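Local coordinates for mandelate racemase/muconate lactonizing protein (Thermobispora bispora, PDB 3VC5) that probably dehydrates D-glucarate to 5-dehydro-4-deoxy-D-glucarate with the help of magnesium, as a member of the enolase superfamily, at residues Q48-T60 and G68-V80. Sequence-based numbering, arbitrary orientation.
Sequences QPWALRTIVEVVT and GETYGDLAHLEQV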
ATOM      1  N   GLN A  48      20.573 -14.556  25.064  1.00 26.78           N
ATOM      2  CA  GLN A  48      20.543 -14.701  26.510  1.00 24.30           C
ATOM      3  C   GLN A  48      19.523 -15.769  26.924  1.00 22.57           C
ATOM      4  O   GLN A  48      18.680 -16.170  26.130  1.00 25.25           O
ATOM      5  CB  GLN A  48      20.236 -13.366  27.179  1.00 25.42           C
ATOM      6  CG  GLN A  48      21.403 -12.374  27.106  1.00 27.43           C
ATOM      7  CD  GLN A  48      20.943 -10.948  27.269  1.00 27.88           C
ATOM      8  OE1 GLN A  48      20.208 -10.419  26.422  1.00 28.24           O
ATOM      9  NE2 GLN A  48      21.365 -10.310  28.357  1.00 29.66           N
ATOM     10  N   PRO A  49      19.582 -16.207  28.185  1.00 25.83           N
ATOM     11  CA  PRO A  49      18.689 -17.307  28.581  1.00 24.48           C
ATOM     12  C   PRO A  49      17.195 -16.933  28.634  1.00 23.80           C
ATOM     13  O   PRO A  49      16.320 -17.827  28.645  1.00 25.18           O
ATOM     14  CB  PRO A  49      19.177 -17.688  29.999  1.00 29.02           C
ATOM     15  CG  PRO A  49      20.457 -16.998  30.204  1.00 31.89           C
ATOM     16  CD  PRO A  49      20.582 -15.865  29.213  1.00 27.17           C
ATOM     17  N   TRP A  50      16.919 -15.640  28.712  1.00 26.79           N
ATOM     18  CA  TRP A  50      15.545 -15.119  28.650  1.00 23.43           C
ATOM     19  C   TRP A  50      15.422 -14.175  27.469  1.00 23.92           C
ATOM     20  O   TRP A  50      16.287 -13.296  27.288  1.00 26.26           O
ATOM     21  CB  TRP A  50      15.188 -14.344  29.916  1.00 26.50           C
ATOM     22  CG  TRP A  50      15.246 -15.164  31.163  1.00 26.27           C
ATOM     23  CD1 TRP A  50      16.272 -15.199  32.089  1.00 29.92           C
ATOM     24  CD2 TRP A  50      14.251 -16.094  31.634  1.00 27.47           C
ATOM     25  NE1 TRP A  50      15.954 -16.077  33.111  1.00 29.42           N
ATOM     26  CE2 TRP A  50      14.729 -16.639  32.849  1.00 28.88           C
ATOM     27  CE3 TRP A  50      13.003 -16.509  31.150  1.00 28.63           C
ATOM     28  CZ2 TRP A  50      14.005 -17.587  33.578  1.00 32.84           C
ATOM     29  CZ3 TRP A  50      12.285 -17.444  31.869  1.00 29.53           C
ATOM     30  CH2 TRP A  50      12.787 -17.970  33.084  1.00 34.84           C
ATOM     31  N   ALA A  51      14.351 -14.338  26.688  1.00 24.39           N
ATOM     32  CA  ALA A  51      13.968 -13.381  25.659  1.00 21.07           C
ATOM     33  C   ALA A  51      12.784 -12.579  26.222  1.00 24.51           C
ATOM     34  O   ALA A  51      11.966 -13.115  26.974  1.00 25.30           O
ATOM     35  CB  ALA A  51      13.574 -14.094  24.365  1.00 23.37           C
ATOM     36  N   LEU A  52      12.725 -11.289  25.892  1.00 21.06           N
ATOM     37  CA  LEU A  52      11.696 -10.388  26.423  1.00 20.27           C
ATOM     38  C   LEU A  52      10.687 -10.043  25.312  1.00 22.65           C
ATOM     39  O   LEU A  52      11.058  -9.901  24.138  1.00 25.02           O
ATOM     40  CB  LEU A  52      12.373  -9.086  26.852  1.00 23.30           C
ATOM     41  CG  LEU A  52      13.558  -9.224  27.828  1.00 23.25           C
ATOM     42  CD1 LEU A  52      14.149  -7.864  28.183  1.00 28.12           C
ATOM     43  CD2 LEU A  52      13.160  -9.995  29.094  1.00 28.20           C
ATOM     44  N   ARG A  53       9.439  -9.821  25.706  1.00 22.63           N
ATOM     45  CA  ARG A  53       8.395  -9.314  24.807  1.00 21.11           C
ATOM     46  C   ARG A  53       7.462  -8.448  25.630  1.00 21.04           C
ATOM     47  O   ARG A  53       7.471  -8.519  26.875  1.00 22.85           O
ATOM     48  CB  ARG A  53       7.573 -10.440  24.143  1.00 23.55           C
ATOM     49  CG  ARG A  53       8.366 -11.373  23.228  1.00 26.57           C
ATOM     50  CD  ARG A  53       8.906 -10.691  21.984  1.00 22.89           C
ATOM     51  NE  ARG A  53       7.973 -10.727  20.850  1.00 20.80           N
ATOM     52  CZ  ARG A  53       8.270 -10.215  19.653  1.00 20.86           C
ATOM     53  NH1 ARG A  53       9.458  -9.642  19.476  1.00 22.25           N
ATOM     54  NH2 ARG A  53       7.385 -10.244  18.647  1.00 21.98           N
ATOM     55  N   THR A  54       6.617  -7.690  24.938  1.00 21.35           N
ATOM     56  CA  THR A  54       5.568  -6.932  25.604  1.00 20.93           C
ATOM     57  C   THR A  54       4.265  -7.355  24.951  1.00 24.64           C
ATOM     58  O   THR A  54       4.127  -7.353  23.704  1.00 23.19           O
ATOM     59  CB  THR A  54       5.749  -5.402  25.409  1.00 21.61           C
ATOM     60  OG1 THR A  54       7.010  -5.016  25.942  1.00 23.05           O
ATOM     61  CG2 THR A  54       4.642  -4.639  26.147  1.00 23.52           C
ATOM     62  N   ILE A  55       3.345  -7.809  25.785  1.00 23.20           N
ATOM     63  CA  ILE A  55       2.014  -8.145  25.321  1.00 22.09           C
ATOM     64  C   ILE A  55       1.068  -6.968  25.530  1.00 21.99           C
ATOM     65  O   ILE A  55       1.027  -6.364  26.603  1.00 24.58           O
ATOM     66  CB  ILE A  55       1.483  -9.386  26.069  1.00 22.58           C
ATOM     67  CG1 ILE A  55       2.520 -10.510  25.957  1.00 22.40           C
ATOM     68  CG2 ILE A  55       0.098  -9.776  25.565  1.00 23.69           C
ATOM     69  CD1 ILE A  55       2.901 -10.931  24.575  1.00 22.87           C
ATOM     70  N   VAL A  56       0.301  -6.656  24.496  1.00 21.58           N
ATOM     71  CA  VAL A  56      -0.678  -5.582  24.596  1.00 22.15           C
ATOM     72  C   VAL A  56      -2.091  -6.115  24.406  1.00 21.67           C
ATOM     73  O   VAL A  56      -2.346  -6.908  23.501  1.00 22.88           O
ATOM     74  CB  VAL A  56      -0.394  -4.502  23.489  1.00 24.45           C
ATOM     75  CG1 VAL A  56      -1.540  -3.498  23.379  1.00 30.44           C
ATOM     76  CG2 VAL A  56       0.933  -3.817  23.778  1.00 24.56           C
ATOM     77  N   GLU A  57      -3.021  -5.671  25.257  1.00 22.85           N
ATOM     78  CA  GLU A  57      -4.409  -6.048  25.080  1.00 24.28           C
ATOM     79  C   GLU A  57      -5.270  -4.803  25.077  1.00 23.83           C
ATOM     80  O   GLU A  57      -5.304  -4.069  26.082  1.00 26.33           O
ATOM     81  CB  GLU A  57      -4.869  -7.023  26.190  1.00 24.54           C
ATOM     82  CG  GLU A  57      -6.308  -7.522  25.954  1.00 27.66           C
ATOM     83  CD  GLU A  57      -6.781  -8.536  26.980  1.00 28.23           C
ATOM     84  OE1 GLU A  57      -6.362  -8.454  28.169  1.00 29.68           O
ATOM     85  OE2 GLU A  57      -7.593  -9.417  26.595  1.00 33.40           O
ATOM     86  N   VAL A  58      -5.947  -4.554  23.952  1.00 24.26           N
ATOM     87  CA  VAL A  58      -6.800  -3.388  23.797  1.00 24.68           C
ATOM     88  C   VAL A  58      -8.212  -3.833  24.102  1.00 25.11           C
ATOM     89  O   VAL A  58      -8.646  -4.880  23.619  1.00 26.78           O
ATOM     90  CB  VAL A  58      -6.712  -2.806  22.330  1.00 24.48           C
ATOM     91  CG1 VAL A  58      -7.771  -1.700  22.131  1.00 24.77           C
ATOM     92  CG2 VAL A  58      -5.298  -2.266  22.061  1.00 27.76           C
ATOM     93  N   VAL A  59      -8.932  -3.042  24.898  1.00 28.04           N
ATOM     94  CA  VAL A  59     -10.301  -3.370  25.284  1.00 30.61           C
ATOM     95  C   VAL A  59     -11.207  -2.197  24.908  1.00 27.01           C
ATOM     96  O   VAL A  59     -10.947  -1.057  25.301  1.00 29.63           O
ATOM     97  CB  VAL A  59     -10.435  -3.616  26.798  1.00 31.55           C
ATOM     98  CG1 VAL A  59     -11.806  -4.206  27.122  1.00 35.41           C
ATOM     99  CG2 VAL A  59      -9.304  -4.553  27.307  1.00 32.15           C
ATOM    100  N   THR A  60     -12.254  -2.481  24.148  1.00 29.54           N
ATOM    101  CA  THR A  60     -13.232  -1.461  23.781  1.00 30.54           C
ATOM    102  C   THR A  60     -14.251  -1.208  24.883  1.00 34.62           C
ATOM    103  O   THR A  60     -14.375  -1.985  25.860  1.00 35.09           O
ATOM    104  CB  THR A  60     -13.996  -1.834  22.489  1.00 29.75           C
ATOM    105  OG1 THR A  60     -14.898  -2.916  22.759  1.00 31.57           O
ATOM    106  CG2 THR A  60     -13.015  -2.250  21.373  1.00 31.58           C
ATOM    107  N   GLY A  68      -1.880  -7.601  20.774  1.00 22.50           N
ATOM    108  CA  GLY A  68      -0.672  -7.262  19.997  1.00 23.08           C
ATOM    109  C   GLY A  68       0.540  -7.734  20.768  1.00 22.94           C
ATOM    110  O   GLY A  68       0.458  -8.040  21.961  1.00 23.42           O
ATOM    111  N   GLU A  69       1.666  -7.822  20.085  1.00 21.35           N
ATOM    112  CA  GLU A  69       2.902  -8.346  20.676  1.00 20.61           C
ATOM    113  C   GLU A  69       4.080  -7.598  20.074  1.00 21.38           C
ATOM    114  O   GLU A  69       4.148  -7.420  18.859  1.00 21.85           O
ATOM    115  CB  GLU A  69       3.011  -9.853  20.454  1.00 22.05           C
ATOM    116  CG  GLU A  69       4.335 -10.441  20.958  1.00 20.96           C
ATOM    117  CD  GLU A  69       4.512 -11.921  20.636  1.00 20.23           C
ATOM    118  OE1 GLU A  69       3.517 -12.651  20.380  1.00 21.68           O
ATOM    119  OE2 GLU A  69       5.691 -12.357  20.643  1.00 20.79           O
ATOM    120  N   THR A  70       4.999  -7.159  20.923  1.00 20.82           N
ATOM    121  CA  THR A  70       6.127  -6.366  20.451  1.00 19.78           C
ATOM    122  C   THR A  70       7.347  -6.658  21.338  1.00 20.59           C
ATOM    123  O   THR A  70       7.313  -7.571  22.182  1.00 21.55           O
ATOM    124  CB  THR A  70       5.763  -4.881  20.403  1.00 23.07           C
ATOM    125  OG1 THR A  70       6.835  -4.134  19.806  1.00 22.28           O
ATOM    126  CG2 THR A  70       5.442  -4.322  21.799  1.00 22.10           C
ATOM    127  N   TYR A  71       8.429  -5.909  21.149  1.00 20.85           N
ATOM    128  CA  TYR A  71       9.698  -6.130  21.865  1.00 20.50           C
ATOM    129  C   TYR A  71       9.533  -5.824  23.338  1.00 20.30           C
ATOM    130  O   TYR A  71       8.634  -5.042  23.717  1.00 21.15           O
ATOM    131  CB  TYR A  71      10.754  -5.162  21.304  1.00 20.62           C
ATOM    132  CG  TYR A  71      10.836  -5.284  19.821  1.00 21.02           C
ATOM    133  CD1 TYR A  71      11.361  -6.427  19.210  1.00 22.67           C
ATOM    134  CD2 TYR A  71      10.383  -4.250  19.000  1.00 21.81           C
ATOM    135  CE1 TYR A  71      11.397  -6.552  17.819  1.00 22.09           C
ATOM    136  CE2 TYR A  71      10.451  -4.355  17.610  1.00 21.37           C
ATOM    137  CZ  TYR A  71      10.976  -5.496  17.029  1.00 21.99           C
ATOM    138  OH  TYR A  71      11.033  -5.577  15.671  1.00 21.72           O
ATOM    139  N   GLY A  72      10.391  -6.444  24.163  1.00 21.03           N
ATOM    140  CA  GLY A  72      10.362  -6.234  25.619  1.00 22.37           C
ATOM    141  C   GLY A  72      11.462  -5.351  26.187  1.00 21.96           C
ATOM    142  O   GLY A  72      11.477  -5.094  27.401  1.00 24.52           O
ATOM    143  N   ASP A  73      12.364  -4.851  25.324  1.00 22.85           N
ATOM    144  CA  ASP A  73      13.464  -3.980  25.777  1.00 22.93           C
ATOM    145  C   ASP A  73      12.886  -2.797  26.564  1.00 24.68           C
ATOM    146  O   ASP A  73      11.873  -2.213  26.165  1.00 23.81           O
ATOM    147  CB  ASP A  73      14.277  -3.431  24.603  1.00 22.49           C
ATOM    148  CG  ASP A  73      15.134  -4.496  23.907  1.00 32.14           C
ATOM    149  OD1 ASP A  73      15.329  -5.609  24.431  1.00 25.94           O
ATOM    150  OD2 ASP A  73      15.645  -4.200  22.812  1.00 38.07           O
ATOM    151  N   LEU A  74      13.582  -2.389  27.624  1.00 23.51           N
ATOM    152  CA  LEU A  74      13.047  -1.449  28.590  1.00 23.08           C
ATOM    153  C   LEU A  74      12.638  -0.123  27.931  1.00 23.32           C
ATOM    154  O   LEU A  74      11.526   0.393  28.195  1.00 25.54           O
ATOM    155  CB  LEU A  74      14.093  -1.193  29.698  1.00 24.37           C
ATOM    156  CG  LEU A  74      13.634  -0.311  30.860  1.00 28.86           C
ATOM    157  CD1 LEU A  74      12.436  -0.933  31.574  1.00 32.09           C
ATOM    158  CD2 LEU A  74      14.824  -0.058  31.811  1.00 36.47           C
ATOM    159  N   ALA A  75      13.526   0.461  27.112  1.00 26.46           N
ATOM    160  CA  ALA A  75      13.210   1.750  26.516  1.00 28.04           C
ATOM    161  C   ALA A  75      11.967   1.665  25.630  1.00 27.06           C
ATOM    162  O   ALA A  75      11.119   2.588  25.600  1.00 26.84           O
ATOM    163  CB  ALA A  75      14.405   2.289  25.744  1.00 26.33           C
ATOM    164  N   HIS A  76      11.840   0.559  24.913  1.00 23.38           N
ATOM    165  CA  HIS A  76      10.660   0.332  24.095  1.00 22.83           C
ATOM    166  C   HIS A  76       9.419   0.130  24.957  1.00 23.78           C
ATOM    167  O   HIS A  76       8.369   0.727  24.678  1.00 22.40           O
ATOM    168  CB  HIS A  76      10.866  -0.889  23.188  1.00 23.19           C
ATOM    169  CG  HIS A  76       9.730  -1.131  22.235  1.00 20.68           C
ATOM    170  ND1 HIS A  76       9.415  -0.258  21.214  1.00 21.59           N
ATOM    171  CD2 HIS A  76       8.843  -2.158  22.139  1.00 22.44           C
ATOM    172  CE1 HIS A  76       8.401  -0.738  20.521  1.00 21.01           C
ATOM    173  NE2 HIS A  76       8.014  -1.880  21.083  1.00 20.72           N
ATOM    174  N   LEU A  77       9.520  -0.761  25.949  1.00 23.81           N
ATOM    175  CA  LEU A  77       8.432  -0.986  26.886  1.00 26.22           C
ATOM    176  C   LEU A  77       7.907   0.348  27.453  1.00 26.17           C
ATOM    177  O   LEU A  77       6.684   0.562  27.570  1.00 25.57           O
ATOM    178  CB  LEU A  77       8.917  -1.894  28.025  1.00 24.19           C
ATOM    179  CG  LEU A  77       7.990  -2.094  29.223  1.00 25.92           C
ATOM    180  CD1 LEU A  77       6.651  -2.728  28.806  1.00 25.14           C
ATOM    181  CD2 LEU A  77       8.729  -2.981  30.269  1.00 26.39           C
ATOM    182  N   GLU A  78       8.820   1.246  27.820  1.00 24.39           N
ATOM    183  CA  GLU A  78       8.412   2.550  28.378  1.00 26.84           C
ATOM    184  C   GLU A  78       7.584   3.379  27.391  1.00 25.88           C
ATOM    185  O   GLU A  78       6.593   4.030  27.768  1.00 25.14           O
ATOM    186  CB  GLU A  78       9.628   3.357  28.862  1.00 30.14           C
ATOM    187  CG  GLU A  78      10.292   2.748  30.085  1.00 35.26           C
ATOM    188  CD  GLU A  78      11.615   3.424  30.427  1.00 52.23           C
ATOM    189  OE1 GLU A  78      12.117   4.233  29.595  1.00 54.06           O
ATOM    190  OE2 GLU A  78      12.151   3.131  31.525  1.00 58.73           O
ATOM    191  N   GLN A  79       7.977   3.347  26.125  1.00 24.77           N
ATOM    192  CA  GLN A  79       7.230   4.050  25.083  1.00 24.96           C
ATOM    193  C   GLN A  79       5.877   3.413  24.832  1.00 25.00           C
ATOM    194  O   GLN A  79       4.881   4.132  24.635  1.00 24.11           O
ATOM    195  CB  GLN A  79       8.026   4.140  23.771  1.00 23.61           C
ATOM    196  CG  GLN A  79       9.283   5.003  23.867  1.00 30.00           C
ATOM    197  CD  GLN A  79       9.061   6.426  24.404  1.00 34.27           C
ATOM    198  OE1 GLN A  79       9.833   6.906  25.263  1.00 46.19           O
ATOM    199  NE2 GLN A  79       8.030   7.117  23.900  1.00 36.31           N
ATOM    200  N   VAL A  80       5.809   2.078  24.875  1.00 22.81           N
ATOM    201  CA  VAL A  80       4.550   1.392  24.646  1.00 23.07           C
ATOM    202  C   VAL A  80       3.591   1.733  25.799  1.00 23.33           C
ATOM    203  O   VAL A  80       2.404   1.995  25.560  1.00 24.37           O
ATOM    204  CB  VAL A  80       4.765  -0.123  24.496  1.00 21.89           C
ATOM    205  CG1 VAL A  80       3.430  -0.889  24.444  1.00 23.51           C
ATOM    206  CG2 VAL A  80       5.587  -0.439  23.229  1.00 23.51           C
TER
HETATM  207  O   HOH W   1      12.023  -8.033  22.555  1.00 37.42           O
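Arg53 meets Glu69 on one face of a two-stranded antiparallel pairing: NE of Arg53 donates a salt-bridging hydrogen bond to OE2 of Glu69 (2.8 Å), 13° out of the guanidinium plane, on the anti lone pair of that oxygen. Bends at chi2 and chi3 (-89°) fold the arginine back over Thr70 O, which sits above one guanidinium face. OE2 also accepts from Leu343 N, while Ser346 holds both Arg53 NH2 and Glu69 OE1. Trimmed to an alanine here, Arg53 would probably leave the buried Glu69 carboxylate without this salt bridge, leaning on the backbone N-H groups of Leu343 and Ser346. The tight part is the run of backbone hydrogen bonds: Thr54 pairs with Thr70 and Val56 with Gly68, each through two bonds, the straightest from Val56 N to Gly68 O (2.9 Å, 175°). Thr54 OG1 reaches Tyr71 O at 2.8 Å, and Leu77 CD1 packs 3.8 Å from Thr54 CG2. Past the Thr54–Thr70 pair the strands come apart: Leu52 O and Gly72 N are 3.5 Å apart, and a water donates to Leu52 O at 2.6 Å and accepts from Gly72 N at 2.8 Å. Gly72 nevertheless fits closely, since a CB there would clash with Leu52 CB. The arrangement is a beta hairpin running into a helix, part of the three-stranded antiparallel sheet in the N-terminal capping domain of enolase-superfamily enzymes.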